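Local coordinates for protein transcriptional regulator ComR (Streptococcus vestibularis F0396, PDB 6HU8) that probably binds DNA as a competence regulator of the RNPP family, joining a helix-turn-helix domain to a TPR domain that responds to a signalling peptide, at residues V141-Y145 against Y168-H172; A30-Q36 against E146-Q151; K100-I104 against L126-L130; S45-K51 against I114-E118; R154-F158 against R190-Q194. All blocks are in the same frame, centred on the assembly; numbering follows the deposited sequence.

Interaction 1 of 5, residues V141-Y145 against Y168-H172; sequences VEEIY and YYFYH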
# COMPACT_ATOMS: atom_id res chain seq x y z
N VAL A 141 14.62 -5.20 1.03
CA VAL A 141 13.30 -4.63 0.82
C VAL A 141 13.09 -3.46 1.79
O VAL A 141 12.57 -2.40 1.42
CB VAL A 141 12.20 -5.69 1.03
CG1 VAL A 141 10.82 -5.06 1.06
CG2 VAL A 141 12.31 -6.76 -0.04
N GLU A 142 13.52 -3.65 3.03
CA GLU A 142 13.34 -2.64 4.06
C GLU A 142 14.02 -1.32 3.71
O GLU A 142 13.47 -0.24 3.96
CB GLU A 142 13.85 -3.16 5.42
CG GLU A 142 13.53 -2.25 6.60
CD GLU A 142 12.03 -2.16 6.91
OE1 GLU A 142 11.23 -2.93 6.31
OE2 GLU A 142 11.66 -1.31 7.75
N GLU A 143 15.23 -1.41 3.15
CA GLU A 143 16.03 -0.25 2.75
C GLU A 143 15.31 0.56 1.66
O GLU A 143 15.32 1.79 1.66
CB GLU A 143 17.41 -0.71 2.28
CG GLU A 143 18.39 0.39 1.91
CD GLU A 143 19.72 -0.13 1.33
OE1 GLU A 143 19.73 -1.23 0.74
OE2 GLU A 143 20.76 0.55 1.47
N ILE A 144 14.71 -0.15 0.71
CA ILE A 144 13.94 0.49 -0.36
C ILE A 144 12.63 1.07 0.18
O ILE A 144 12.29 2.23 -0.09
CB ILE A 144 13.66 -0.53 -1.51
CG1 ILE A 144 14.96 -0.80 -2.28
CG2 ILE A 144 12.54 -0.03 -2.45
CD1 ILE A 144 15.01 -2.16 -2.95
N TYR A 145 11.92 0.29 0.98
CA TYR A 145 10.68 0.77 1.57
C TYR A 145 10.96 2.04 2.37
O TYR A 145 10.17 2.98 2.35
CB TYR A 145 10.05 -0.30 2.47
CG TYR A 145 9.24 0.26 3.60
CD1 TYR A 145 7.89 0.62 3.43
CD2 TYR A 145 9.80 0.41 4.87
CE1 TYR A 145 7.15 1.14 4.49
CE2 TYR A 145 9.08 0.93 5.92
CZ TYR A 145 7.77 1.29 5.73
OH TYR A 145 7.09 1.79 6.81
N TYR A 168 2.38 -1.36 3.98
CA TYR A 168 3.57 -1.98 4.57
C TYR A 168 3.95 -1.29 5.88
O TYR A 168 4.42 -1.93 6.84
CB TYR A 168 4.75 -1.93 3.60
CG TYR A 168 5.77 -3.04 3.78
CD1 TYR A 168 5.38 -4.36 3.99
CD2 TYR A 168 7.14 -2.76 3.72
CE1 TYR A 168 6.31 -5.37 4.15
CE2 TYR A 168 8.09 -3.77 3.87
CZ TYR A 168 7.67 -5.07 4.08
OH TYR A 168 8.60 -6.06 4.22
N TYR A 169 3.75 0.03 5.92
CA TYR A 169 3.97 0.79 7.15
C TYR A 169 3.06 0.28 8.27
O TYR A 169 3.54 -0.06 9.36
CB TYR A 169 3.75 2.29 6.89
CG TYR A 169 3.48 3.10 8.15
CD1 TYR A 169 4.44 3.18 9.17
CD2 TYR A 169 2.29 3.79 8.31
CE1 TYR A 169 4.19 3.92 10.33
CE2 TYR A 169 2.03 4.53 9.48
CZ TYR A 169 2.99 4.58 10.48
OH TYR A 169 2.74 5.31 11.62
N PHE A 170 1.75 0.20 8.02
CA PHE A 170 0.82 -0.32 9.02
C PHE A 170 1.20 -1.73 9.45
O PHE A 170 1.10 -2.09 10.63
CB PHE A 170 -0.62 -0.30 8.49
CG PHE A 170 -1.15 1.09 8.28
CD1 PHE A 170 -0.81 2.11 9.17
CD2 PHE A 170 -1.97 1.38 7.21
CE1 PHE A 170 -1.30 3.40 9.00
CE2 PHE A 170 -2.47 2.67 7.04
CZ PHE A 170 -2.11 3.68 7.92
N TYR A 171 1.68 -2.52 8.48
CA TYR A 171 2.19 -3.86 8.74
C TYR A 171 3.34 -3.87 9.76
O TYR A 171 3.50 -4.83 10.50
CB TYR A 171 2.63 -4.49 7.43
CG TYR A 171 3.02 -5.96 7.49
CD1 TYR A 171 2.08 -6.94 7.76
CD2 TYR A 171 4.33 -6.36 7.20
CE1 TYR A 171 2.43 -8.29 7.77
CE2 TYR A 171 4.68 -7.70 7.20
CZ TYR A 171 3.73 -8.66 7.49
OH TYR A 171 4.09 -9.99 7.49
N HIS A 172 4.13 -2.80 9.79
CA HIS A 172 5.19 -2.66 10.80
C HIS A 172 4.61 -2.47 12.21
O HIS A 172 5.23 -2.85 13.21
CB HIS A 172 6.11 -1.46 10.52
CG HIS A 172 7.12 -1.70 9.44
ND1 HIS A 172 6.77 -2.00 8.15
CD2 HIS A 172 8.47 -1.67 9.47
CE1 HIS A 172 7.86 -2.16 7.42
NE2 HIS A 172 8.91 -1.96 8.20
O HOH W 1 11.07 -5.22 4.81
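The Tyr145 ring is the bump of this contact, and the hollow it enters is lined by Tyr168, Tyr169 and His172. Two of these rings press on the same face of Tyr145. Tyr168 arrives edge-on in a T-shaped pair (centroids 5.2 Å apart, planes at 84°), with CD2 of Tyr168 3.5 Å from CD1 of Tyr145. His172 lies nearly parallel (18°) but slid aside, its CE1 3.6 Å from Tyr145 CE2. The hydroxyl of Tyr145 reaches the backbone, with OH 3.3 Å from Tyr169 CA. Glu142 closes one side of the hollow: its OE2 accepts from His172 NE2 at 2.9 Å, while His172 ND1 donates to Tyr168 O at 2.7 Å, so both ring nitrogens are held. Val141 CG1 abuts Tyr168 OH at 4.0 Å. The segment axes stand 12.5 Å apart at 117°, far enough for whole rings to fit between. Around this aromatic cluster, Tyr168 OH bonds Asn128 of helix 117-131, Trp135 stacks on His172, and Tyr169 packs on helix 181-192.

Interaction 2 of 5, residues A30-Q36 against E146-Q151; sequences AELTVRQ and EDLFEQ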
# COMPACT_ATOMS: atom_id res chain seq x y z
N ALA A 30 12.69 14.62 -1.44
CA ALA A 30 11.27 14.32 -1.61
C ALA A 30 10.97 13.57 -2.90
O ALA A 30 9.98 12.84 -2.97
CB ALA A 30 10.43 15.60 -1.56
N GLU A 31 11.82 13.72 -3.92
CA GLU A 31 11.54 13.10 -5.22
C GLU A 31 12.54 12.00 -5.55
O GLU A 31 12.22 11.03 -6.23
CB GLU A 31 11.52 14.16 -6.32
CG GLU A 31 10.29 15.06 -6.18
CD GLU A 31 10.21 16.17 -7.20
OE1 GLU A 31 10.96 17.16 -7.07
OE2 GLU A 31 9.39 16.06 -8.14
N LEU A 32 13.76 12.18 -5.05
CA LEU A 32 14.82 11.21 -5.22
C LEU A 32 15.75 11.24 -4.01
O LEU A 32 16.17 12.32 -3.59
CB LEU A 32 15.63 11.50 -6.49
CG LEU A 32 16.67 10.44 -6.83
CD1 LEU A 32 15.95 9.20 -7.33
CD2 LEU A 32 17.63 10.98 -7.87
N THR A 33 16.04 10.09 -3.43
CA THR A 33 16.96 10.07 -2.30
C THR A 33 18.35 9.67 -2.77
O THR A 33 18.52 9.14 -3.87
CB THR A 33 16.51 9.10 -1.19
OG1 THR A 33 16.62 7.74 -1.66
CG2 THR A 33 15.06 9.38 -0.77
N VAL A 34 19.34 9.90 -1.92
CA VAL A 34 20.69 9.56 -2.28
C VAL A 34 20.83 8.06 -2.55
O VAL A 34 21.48 7.66 -3.52
CB VAL A 34 21.68 10.03 -1.17
CG1 VAL A 34 23.03 9.37 -1.34
CG2 VAL A 34 21.78 11.56 -1.21
N ARG A 35 20.20 7.22 -1.73
CA ARG A 35 20.39 5.79 -1.90
C ARG A 35 19.65 5.29 -3.15
O ARG A 35 20.11 4.37 -3.82
CB ARG A 35 19.94 5.02 -0.67
CG ARG A 35 20.85 5.20 0.54
CD ARG A 35 20.40 4.34 1.71
NE ARG A 35 19.15 4.83 2.28
CZ ARG A 35 18.52 4.27 3.31
NH1 ARG A 35 19.02 3.20 3.92
NH2 ARG A 35 17.39 4.80 3.74
N GLN A 36 18.50 5.90 -3.44
CA GLN A 36 17.79 5.65 -4.70
C GLN A 36 18.67 5.98 -5.90
O GLN A 36 18.79 5.20 -6.83
CB GLN A 36 16.49 6.46 -4.75
CG GLN A 36 15.33 5.86 -3.93
CD GLN A 36 14.21 6.84 -3.74
OE1 GLN A 36 14.27 7.96 -4.24
NE2 GLN A 36 13.18 6.43 -3.02
N GLU A 146 12.10 2.07 3.06
CA GLU A 146 12.38 3.19 3.96
C GLU A 146 12.36 4.53 3.23
O GLU A 146 11.72 5.47 3.68
CB GLU A 146 13.72 3.00 4.68
CG GLU A 146 13.95 4.06 5.74
CD GLU A 146 15.23 3.85 6.56
OE1 GLU A 146 16.33 3.99 5.99
OE2 GLU A 146 15.13 3.54 7.77
N ASP A 147 13.04 4.62 2.08
CA ASP A 147 13.10 5.91 1.40
C ASP A 147 11.79 6.24 0.69
O ASP A 147 11.36 7.40 0.70
CB ASP A 147 14.30 5.96 0.44
CG ASP A 147 15.62 6.18 1.17
OD1 ASP A 147 15.58 6.42 2.40
OD2 ASP A 147 16.69 6.16 0.52
N LEU A 148 11.14 5.25 0.10
CA LEU A 148 9.82 5.50 -0.51
C LEU A 148 8.79 5.94 0.54
O LEU A 148 7.97 6.82 0.27
CB LEU A 148 9.33 4.26 -1.28
CG LEU A 148 10.17 4.01 -2.54
CD1 LEU A 148 9.90 2.64 -3.16
CD2 LEU A 148 9.91 5.10 -3.57
N PHE A 149 8.84 5.38 1.75
CA PHE A 149 7.94 5.82 2.81
C PHE A 149 8.25 7.24 3.27
O PHE A 149 7.32 8.01 3.52
CB PHE A 149 7.97 4.88 4.02
CG PHE A 149 6.97 5.24 5.09
CD1 PHE A 149 5.62 5.40 4.77
CD2 PHE A 149 7.37 5.42 6.41
CE1 PHE A 149 4.69 5.74 5.75
CE2 PHE A 149 6.46 5.76 7.40
CZ PHE A 149 5.11 5.92 7.08
N GLU A 150 9.53 7.60 3.39
CA GLU A 150 9.90 9.00 3.69
C GLU A 150 9.29 9.95 2.66
O GLU A 150 8.89 11.06 2.99
CB GLU A 150 11.42 9.21 3.68
CG GLU A 150 12.12 8.94 4.97
CD GLU A 150 11.58 9.76 6.12
OE1 GLU A 150 11.40 11.00 5.97
OE2 GLU A 150 11.31 9.16 7.17
N GLN A 151 9.25 9.52 1.41
CA GLN A 151 8.71 10.36 0.35
C GLN A 151 7.18 10.43 0.47
O GLN A 151 6.57 11.47 0.23
CB GLN A 151 9.17 9.84 -1.01
CG GLN A 151 10.64 10.22 -1.25
CD GLN A 151 11.30 9.49 -2.41
OE1 GLN A 151 10.81 8.48 -2.90
NE2 GLN A 151 12.43 10.01 -2.85
O HOH W 2 7.63 13.18 -1.49
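Two glutamine side chains meet head to head: Gln151 NE2 donates to Gln36 OE1 at 3.1 Å, and Gln36 NE2 donates back to Gln151 OE1 at 3.1 Å, closing a reciprocal amide pair. Each amide is tied down further. Gln36 OE1 accepts from Thr33 N at 2.9 Å, and Gln36 N donates to Thr33 OG1 at 3.2 Å, so Thr33 and Gln36 form a capping box at the start of helix 34-41. Gln151 also donates to Gly29 O and accepts from Lys51. The capping hydroxyl has a second task, since Thr33 OG1 donates to Asp147 OD2 at 2.7 Å. Charge adds to this hold: Arg35 NH2 makes salt bridges to Glu146 OE1 at 2.6 Å and Asp147 OD1 at 2.8 Å, both near the guanidinium plane, with a weak bond from Arg35 NE to Asp147 OD2 at 3.3 Å. Where the backbones come nearest, Ala30 CA and Gln151 CA are 5.1 Å apart, and water 2 links Ala30 O (2.8 Å) to Gln151 O (2.6 Å). By its order in the HTH cro/C1-type domain, helix 34-41 should be the recognition helix. Its N-terminus is held here, in the apo form, against the TPR domain, an arrangement consistent with the DNA-reading element of an RNPP-family regulator being sequestered.

Interaction 3 of 5, residues K100-I104 against L126-L130; sequences KLDLI and LENIL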
# COMPACT_ATOMS: atom_id res chain seq x y z
N LYS A 100 -3.42 -15.61 -5.23
CA LYS A 100 -2.87 -14.26 -5.33
C LYS A 100 -1.34 -14.29 -5.33
O LYS A 100 -0.72 -13.55 -6.09
CB LYS A 100 -3.39 -13.39 -4.18
CG LYS A 100 -3.24 -11.89 -4.43
CD LYS A 100 -4.24 -11.07 -3.62
CE LYS A 100 -4.00 -9.58 -3.78
NZ LYS A 100 -5.03 -8.76 -3.07
N LEU A 101 -0.75 -15.12 -4.48
CA LEU A 101 0.71 -15.24 -4.47
C LEU A 101 1.21 -15.79 -5.80
O LEU A 101 2.27 -15.39 -6.29
CB LEU A 101 1.17 -16.13 -3.30
CG LEU A 101 0.85 -15.60 -1.90
CD1 LEU A 101 1.00 -16.72 -0.89
CD2 LEU A 101 1.74 -14.44 -1.54
N ASP A 102 0.45 -16.70 -6.41
CA ASP A 102 0.83 -17.22 -7.72
C ASP A 102 0.76 -16.13 -8.78
O ASP A 102 1.57 -16.11 -9.71
CB ASP A 102 -0.04 -18.40 -8.12
CG ASP A 102 0.34 -19.68 -7.39
OD1 ASP A 102 1.47 -19.74 -6.85
OD2 ASP A 102 -0.48 -20.62 -7.35
N LEU A 103 -0.19 -15.21 -8.65
CA LEU A 103 -0.31 -14.12 -9.62
C LEU A 103 0.89 -13.20 -9.52
O LEU A 103 1.45 -12.79 -10.53
CB LEU A 103 -1.60 -13.34 -9.41
CG LEU A 103 -2.86 -14.17 -9.70
CD1 LEU A 103 -4.11 -13.39 -9.34
CD2 LEU A 103 -2.89 -14.61 -11.17
N ILE A 104 1.28 -12.89 -8.29
CA ILE A 104 2.43 -12.05 -8.01
C ILE A 104 3.68 -12.66 -8.60
O ILE A 104 4.45 -11.99 -9.27
CB ILE A 104 2.64 -11.85 -6.49
CG1 ILE A 104 1.45 -11.09 -5.90
CG2 ILE A 104 3.97 -11.12 -6.20
CD1 ILE A 104 1.30 -11.28 -4.42
N LEU A 126 3.05 -6.79 -1.29
CA LEU A 126 1.92 -7.70 -1.40
C LEU A 126 2.31 -9.11 -0.98
O LEU A 126 1.58 -9.78 -0.25
CB LEU A 126 1.39 -7.72 -2.84
CG LEU A 126 0.71 -6.44 -3.30
CD1 LEU A 126 0.49 -6.47 -4.80
CD2 LEU A 126 -0.62 -6.27 -2.57
N GLU A 127 3.48 -9.55 -1.44
CA GLU A 127 3.94 -10.90 -1.16
C GLU A 127 4.26 -11.08 0.32
O GLU A 127 3.86 -12.08 0.91
CB GLU A 127 5.16 -11.23 -2.01
CG GLU A 127 5.56 -12.70 -1.97
CD GLU A 127 6.92 -12.95 -2.59
OE1 GLU A 127 7.01 -13.84 -3.47
OE2 GLU A 127 7.90 -12.28 -2.20
N ASN A 128 4.97 -10.12 0.91
CA ASN A 128 5.35 -10.20 2.32
C ASN A 128 4.12 -10.22 3.24
O ASN A 128 3.98 -11.12 4.06
CB ASN A 128 6.28 -9.04 2.69
CG ASN A 128 7.73 -9.26 2.22
OD1 ASN A 128 8.04 -10.28 1.61
ND2 ASN A 128 8.61 -8.30 2.51
N ILE A 129 3.21 -9.26 3.08
CA ILE A 129 1.99 -9.23 3.88
C ILE A 129 1.15 -10.50 3.68
O ILE A 129 0.80 -11.16 4.65
CB ILE A 129 1.12 -7.98 3.55
CG1 ILE A 129 1.85 -6.69 3.92
CG2 ILE A 129 -0.23 -8.05 4.28
CD1 ILE A 129 1.14 -5.43 3.51
N LEU A 130 0.85 -10.84 2.42
CA LEU A 130 0.03 -12.02 2.12
C LEU A 130 0.60 -13.32 2.69
O LEU A 130 -0.14 -14.26 2.98
CB LEU A 130 -0.14 -12.20 0.62
CG LEU A 130 -1.20 -11.36 -0.09
CD1 LEU A 130 -0.92 -11.35 -1.58
CD2 LEU A 130 -2.60 -11.90 0.19
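The contact is overwhelmingly aliphatic. Ile104 CD1 projects between two residues one helical turn apart, 3.9 Å from Leu126 CB and 3.6 Å from Leu130 CD1. Leu130 in turn receives Leu101, whose CD2 comes within 3.6 Å of Leu130 CB. A second kind of contact uses the hydrocarbon parts of charged residues: Lys100 CG lies 3.7 Å from Leu130 CD1, and Leu101 CD2 is 4.2 Å from Glu127 CG. Polar ends are turned to other partners, Lys100 NZ to Phe88 O and the Glu127 carboxylate to Arg138. Backbone hydrogen bonds run along each helix, as in Ile104 N to Lys100 O and Leu130 N to Leu126 O, both 3.0 Å. The axes run nearly antiparallel, at 158° and 10.2 Å, as expected of a hairpin formed by successive helices 94-111 and 117-131 and in keeping with a TPR-type helical array. Helix 76-87 joins the same packing through Leu85, which touches Lys100, Ile104 and Leu126, while Ile129 leads on to Asp167 and Tyr171 of helix 160-173.

Interaction 4 of 5, residues S45-K51 against I114-E118; sequences SLPSLDK and ILPEE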
# COMPACT_ATOMS: atom_id res chain seq x y z
N SER A 45 18.99 -0.65 -9.98
CA SER A 45 17.59 -0.51 -10.32
C SER A 45 17.38 0.45 -11.46
O SER A 45 18.25 1.27 -11.79
CB SER A 45 16.77 -0.08 -9.10
OG SER A 45 17.39 0.99 -8.42
N LEU A 46 16.21 0.33 -12.07
CA LEU A 46 15.81 1.12 -13.21
C LEU A 46 15.09 2.35 -12.69
O LEU A 46 14.26 2.23 -11.79
CB LEU A 46 14.89 0.30 -14.13
CG LEU A 46 14.48 0.88 -15.48
CD1 LEU A 46 15.68 0.97 -16.39
CD2 LEU A 46 13.36 0.05 -16.13
N PRO A 47 15.36 3.53 -13.27
CA PRO A 47 14.54 4.67 -12.84
C PRO A 47 13.11 4.58 -13.36
O PRO A 47 12.87 4.20 -14.53
CB PRO A 47 15.25 5.87 -13.44
CG PRO A 47 16.03 5.34 -14.58
CD PRO A 47 16.36 3.90 -14.28
N SER A 48 12.16 4.93 -12.50
CA SER A 48 10.78 5.12 -12.91
C SER A 48 10.72 6.42 -13.68
O SER A 48 11.69 7.20 -13.68
CB SER A 48 9.82 5.15 -11.70
OG SER A 48 10.13 6.23 -10.82
N LEU A 49 9.59 6.66 -14.34
CA LEU A 49 9.41 7.87 -15.11
C LEU A 49 9.47 9.10 -14.20
O LEU A 49 10.07 10.11 -14.57
CB LEU A 49 8.07 7.84 -15.85
CG LEU A 49 7.75 9.07 -16.70
CD1 LEU A 49 8.92 9.40 -17.60
CD2 LEU A 49 6.49 8.84 -17.53
N ASP A 50 8.85 9.00 -13.03
CA ASP A 50 8.87 10.10 -12.07
C ASP A 50 10.29 10.43 -11.64
O ASP A 50 10.69 11.59 -11.63
CB ASP A 50 8.05 9.77 -10.82
CG ASP A 50 6.56 9.69 -11.10
OD1 ASP A 50 6.09 10.36 -12.06
OD2 ASP A 50 5.87 8.96 -10.37
N LYS A 51 11.06 9.41 -11.28
CA LYS A 51 12.42 9.68 -10.82
C LYS A 51 13.34 10.11 -11.99
O LYS A 51 14.17 11.01 -11.83
CB LYS A 51 12.96 8.47 -10.06
CG LYS A 51 12.08 8.15 -8.84
CD LYS A 51 12.81 7.51 -7.68
CE LYS A 51 11.84 7.17 -6.53
NZ LYS A 51 11.03 8.34 -6.06
N ILE A 114 12.13 -5.17 -16.49
CA ILE A 114 11.85 -3.86 -17.06
C ILE A 114 11.10 -2.97 -16.07
O ILE A 114 10.56 -1.93 -16.47
CB ILE A 114 11.05 -3.96 -18.40
CG1 ILE A 114 9.84 -4.88 -18.26
CG2 ILE A 114 11.96 -4.50 -19.51
CD1 ILE A 114 8.62 -4.24 -17.61
N LEU A 115 11.05 -3.37 -14.80
CA LEU A 115 10.29 -2.64 -13.78
C LEU A 115 11.21 -1.76 -12.93
O LEU A 115 12.32 -2.16 -12.57
CB LEU A 115 9.51 -3.60 -12.86
CG LEU A 115 8.32 -4.35 -13.49
CD1 LEU A 115 7.71 -5.39 -12.54
CD2 LEU A 115 7.25 -3.39 -13.98
N PRO A 116 10.75 -0.53 -12.63
CA PRO A 116 11.51 0.32 -11.71
C PRO A 116 11.34 -0.15 -10.27
O PRO A 116 10.52 -1.01 -9.96
CB PRO A 116 10.87 1.70 -11.89
CG PRO A 116 9.46 1.40 -12.26
CD PRO A 116 9.52 0.13 -13.11
N GLU A 117 12.13 0.45 -9.38
CA GLU A 117 12.19 0.06 -7.99
C GLU A 117 10.83 0.08 -7.30
O GLU A 117 10.51 -0.82 -6.51
CB GLU A 117 13.15 0.99 -7.27
CG GLU A 117 13.73 0.47 -5.99
CD GLU A 117 14.84 1.39 -5.51
OE1 GLU A 117 16.01 1.22 -5.93
OE2 GLU A 117 14.52 2.32 -4.73
N GLU A 118 10.03 1.10 -7.57
CA GLU A 118 8.76 1.26 -6.88
C GLU A 118 7.74 0.18 -7.25
O GLU A 118 6.93 -0.22 -6.42
CB GLU A 118 8.14 2.62 -7.17
CG GLU A 118 9.06 3.78 -6.91
CD GLU A 118 9.83 4.21 -8.16
OE1 GLU A 118 10.65 3.42 -8.68
OE2 GLU A 118 9.60 5.37 -8.59
O HOH W 3 13.07 4.48 -9.71
O HOH W 4 14.45 -1.45 -10.96
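Leu46 lays its side chain over the backbone of Ile114 and Leu115, with CD2 3.4 Å from Ile114 O and CB 3.9 Å from Leu115 O. Ile114 O is buried there without a polar partner. Beside it Pro116 fits against the turn, its CA 3.3 Å from Leu46 O in a CA-H...O contact and its CB 3.6 Å from Ser48 CB. Two serines then meet two glutamates. Ser45 OG donates to Glu117 OE1 at 2.9 Å, and Ser48 OG donates to Glu118 OE2 at a very short 2.4 Å while capping helix 49-59 through a weak bond from Lys51 N at 3.3 Å. Water fills the gaps: water 4 joins Leu46 N (2.7 Å) to Leu115 O (2.8 Å), and water 3 joins Ser48 N (3.0 Å) to Glu118 OE1 (2.8 Å). Glu117 is shared with Arg39, and Lys51 NZ bonds Glu31 O and Gln151 OE1. Hydroxyl-carboxylate bonds and bridging waters thus supply the directional part of this join between the HTH and TPR domains, beside the packing of Leu46 and Pro116.

Interaction 5 of 5, residues R154-F158 against R190-Q194; sequences RKKKF and RVLKQ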
# COMPACT_ATOMS: atom_id res chain seq x y z
N ARG A 154 5.55 13.14 2.75
CA ARG A 154 5.48 14.52 2.30
C ARG A 154 4.37 14.77 1.29
O ARG A 154 4.17 15.90 0.86
CB ARG A 154 6.82 14.96 1.68
CG ARG A 154 8.05 14.68 2.54
CD ARG A 154 8.47 15.90 3.37
NE ARG A 154 8.68 17.08 2.54
CZ ARG A 154 9.86 17.48 2.06
NH1 ARG A 154 9.92 18.57 1.31
NH2 ARG A 154 10.99 16.81 2.34
N LYS A 155 3.66 13.71 0.89
CA LYS A 155 2.67 13.82 -0.18
C LYS A 155 1.29 14.14 0.38
O LYS A 155 0.97 13.77 1.51
CB LYS A 155 2.59 12.52 -1.00
CG LYS A 155 3.79 12.24 -1.91
CD LYS A 155 3.54 10.99 -2.76
CE LYS A 155 4.85 10.42 -3.30
NZ LYS A 155 4.64 9.19 -4.13
N LYS A 156 0.48 14.83 -0.42
CA LYS A 156 -0.90 15.13 -0.06
C LYS A 156 -1.85 14.21 -0.81
O LYS A 156 -2.92 13.87 -0.32
CB LYS A 156 -1.22 16.60 -0.34
CG LYS A 156 -0.65 17.57 0.70
CD LYS A 156 -1.28 18.95 0.62
CE LYS A 156 -0.68 19.91 1.65
NZ LYS A 156 0.71 20.34 1.31
N LYS A 157 -1.44 13.80 -2.01
CA LYS A 157 -2.24 12.92 -2.84
C LYS A 157 -1.50 11.60 -3.04
O LYS A 157 -0.36 11.59 -3.50
CB LYS A 157 -2.56 13.59 -4.18
CG LYS A 157 -3.52 12.81 -5.07
CD LYS A 157 -3.78 13.55 -6.38
CE LYS A 157 -4.86 12.88 -7.21
NZ LYS A 157 -4.97 13.47 -8.59
N PHE A 158 -2.14 10.49 -2.68
CA PHE A 158 -1.51 9.16 -2.72
C PHE A 158 -1.91 8.40 -3.97
O PHE A 158 -3.07 8.39 -4.34
CB PHE A 158 -1.93 8.32 -1.49
CG PHE A 158 -1.47 8.86 -0.16
CD1 PHE A 158 -0.23 9.44 -0.03
CD2 PHE A 158 -2.29 8.77 0.95
CE1 PHE A 158 0.20 9.94 1.19
CE2 PHE A 158 -1.87 9.26 2.18
CZ PHE A 158 -0.62 9.84 2.30
N ARG A 190 -4.02 11.94 6.34
CA ARG A 190 -3.91 12.14 4.91
C ARG A 190 -4.65 11.03 4.16
O ARG A 190 -5.24 11.27 3.11
CB ARG A 190 -2.44 12.20 4.49
CG ARG A 190 -2.24 12.77 3.10
CD ARG A 190 -2.90 14.15 3.00
NE ARG A 190 -2.12 15.18 3.70
CZ ARG A 190 -2.54 16.42 3.91
NH1 ARG A 190 -3.75 16.80 3.49
NH2 ARG A 190 -1.76 17.29 4.55
N VAL A 191 -4.63 9.82 4.71
CA VAL A 191 -5.41 8.73 4.12
C VAL A 191 -6.89 9.07 4.11
O VAL A 191 -7.58 8.88 3.10
CB VAL A 191 -5.20 7.40 4.87
CG1 VAL A 191 -6.28 6.38 4.48
CG2 VAL A 191 -3.81 6.85 4.60
N LEU A 192 -7.37 9.62 5.23
CA LEU A 192 -8.76 10.00 5.39
C LEU A 192 -9.22 11.10 4.43
O LEU A 192 -10.42 11.23 4.17
CB LEU A 192 -9.02 10.44 6.83
CG LEU A 192 -9.07 9.29 7.84
CD1 LEU A 192 -9.23 9.81 9.27
CD2 LEU A 192 -10.21 8.33 7.46
N LYS A 193 -8.29 11.88 3.89
CA LYS A 193 -8.65 12.98 2.99
C LYS A 193 -8.54 12.63 1.51
O LYS A 193 -8.79 13.48 0.65
CB LYS A 193 -7.78 14.20 3.26
CG LYS A 193 -7.99 14.87 4.61
CD LYS A 193 -7.00 16.02 4.77
CE LYS A 193 -7.11 16.70 6.13
NZ LYS A 193 -6.29 17.95 6.12
N GLN A 194 -8.16 11.39 1.19
CA GLN A 194 -8.00 11.01 -0.21
C GLN A 194 -9.34 11.02 -0.92
O GLN A 194 -10.36 10.54 -0.39
CB GLN A 194 -7.35 9.63 -0.33
CG GLN A 194 -5.91 9.58 0.20
CD GLN A 194 -5.03 10.64 -0.43
OE1 GLN A 194 -4.79 10.63 -1.64
NE2 GLN A 194 -4.54 11.57 0.38
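Gln194 is folded back on itself, with chi1 and chi2 both m (-64° and -54°), and this curl brings its amide to the 154-158 loop. From there NE2 donates twice, to Arg190 O on its own segment at 2.8 Å and to Lys156 O across the contact at 2.9 Å, while OE1 accepts from Phe158 N at 2.9 Å with a nearly straight N-H...O angle of 175°. One amide therefore serves backbone groups on both sides of Lys157. Arg190 is bent as well: chi1 is t, but chi2 and chi3 are both p, so its CG lies 3.4 Å from Phe158 CZ, its CD lies 3.3 Å from Lys156 O, and the guanidinium swings over the neighbouring lysine. Lys156 CG sits over one face of that group, 3.9 Å from Arg190 CZ; the lysine then extends through t, t to a final p turn, leaving its NZ 5.1 Å from Arg190 NH2. Phe158, chi1 m, points its ring at the end of helix 181-192, where CE2 is 3.9 Å from Val191 CG2, and its other neighbours include Leu163 and Ile166 of helix 160-173. Specific polar pairing thus falls on backbone groups and one glutamine, whereas the two cationic side chains meet through hydrocarbon and a guanidinium face, so they pack side by side while their charged ends stay apart.

How the interactions relate
Interaction 1 is a buried contact of the TPR domain, built from aromatic rings around one histidine-carboxylate bond; interaction 3, partly buried, is aliphatic packing in a helical hairpin. They touch where Tyr168 OH meets Asn128 ND2 at 2.8 Å. Interactions 2 and 4 both join the HTH domain to the TPR domain with polar chemistry, although interaction 4 is buried and interaction 2 only partly so. Their centres are about 13 Å apart, and Lys51 NZ links them by reaching Glu31 O (2.9 Å) and Gln151 OE1 (3.2 Å). Helix 139-152 serves interactions 1 and 2; helix 117-131 serves 3 and 4. Partly buried interaction 5 lies across the chain's centre from interaction 3 and relies on the Gln194 side-chain amide bonding to loop backbone.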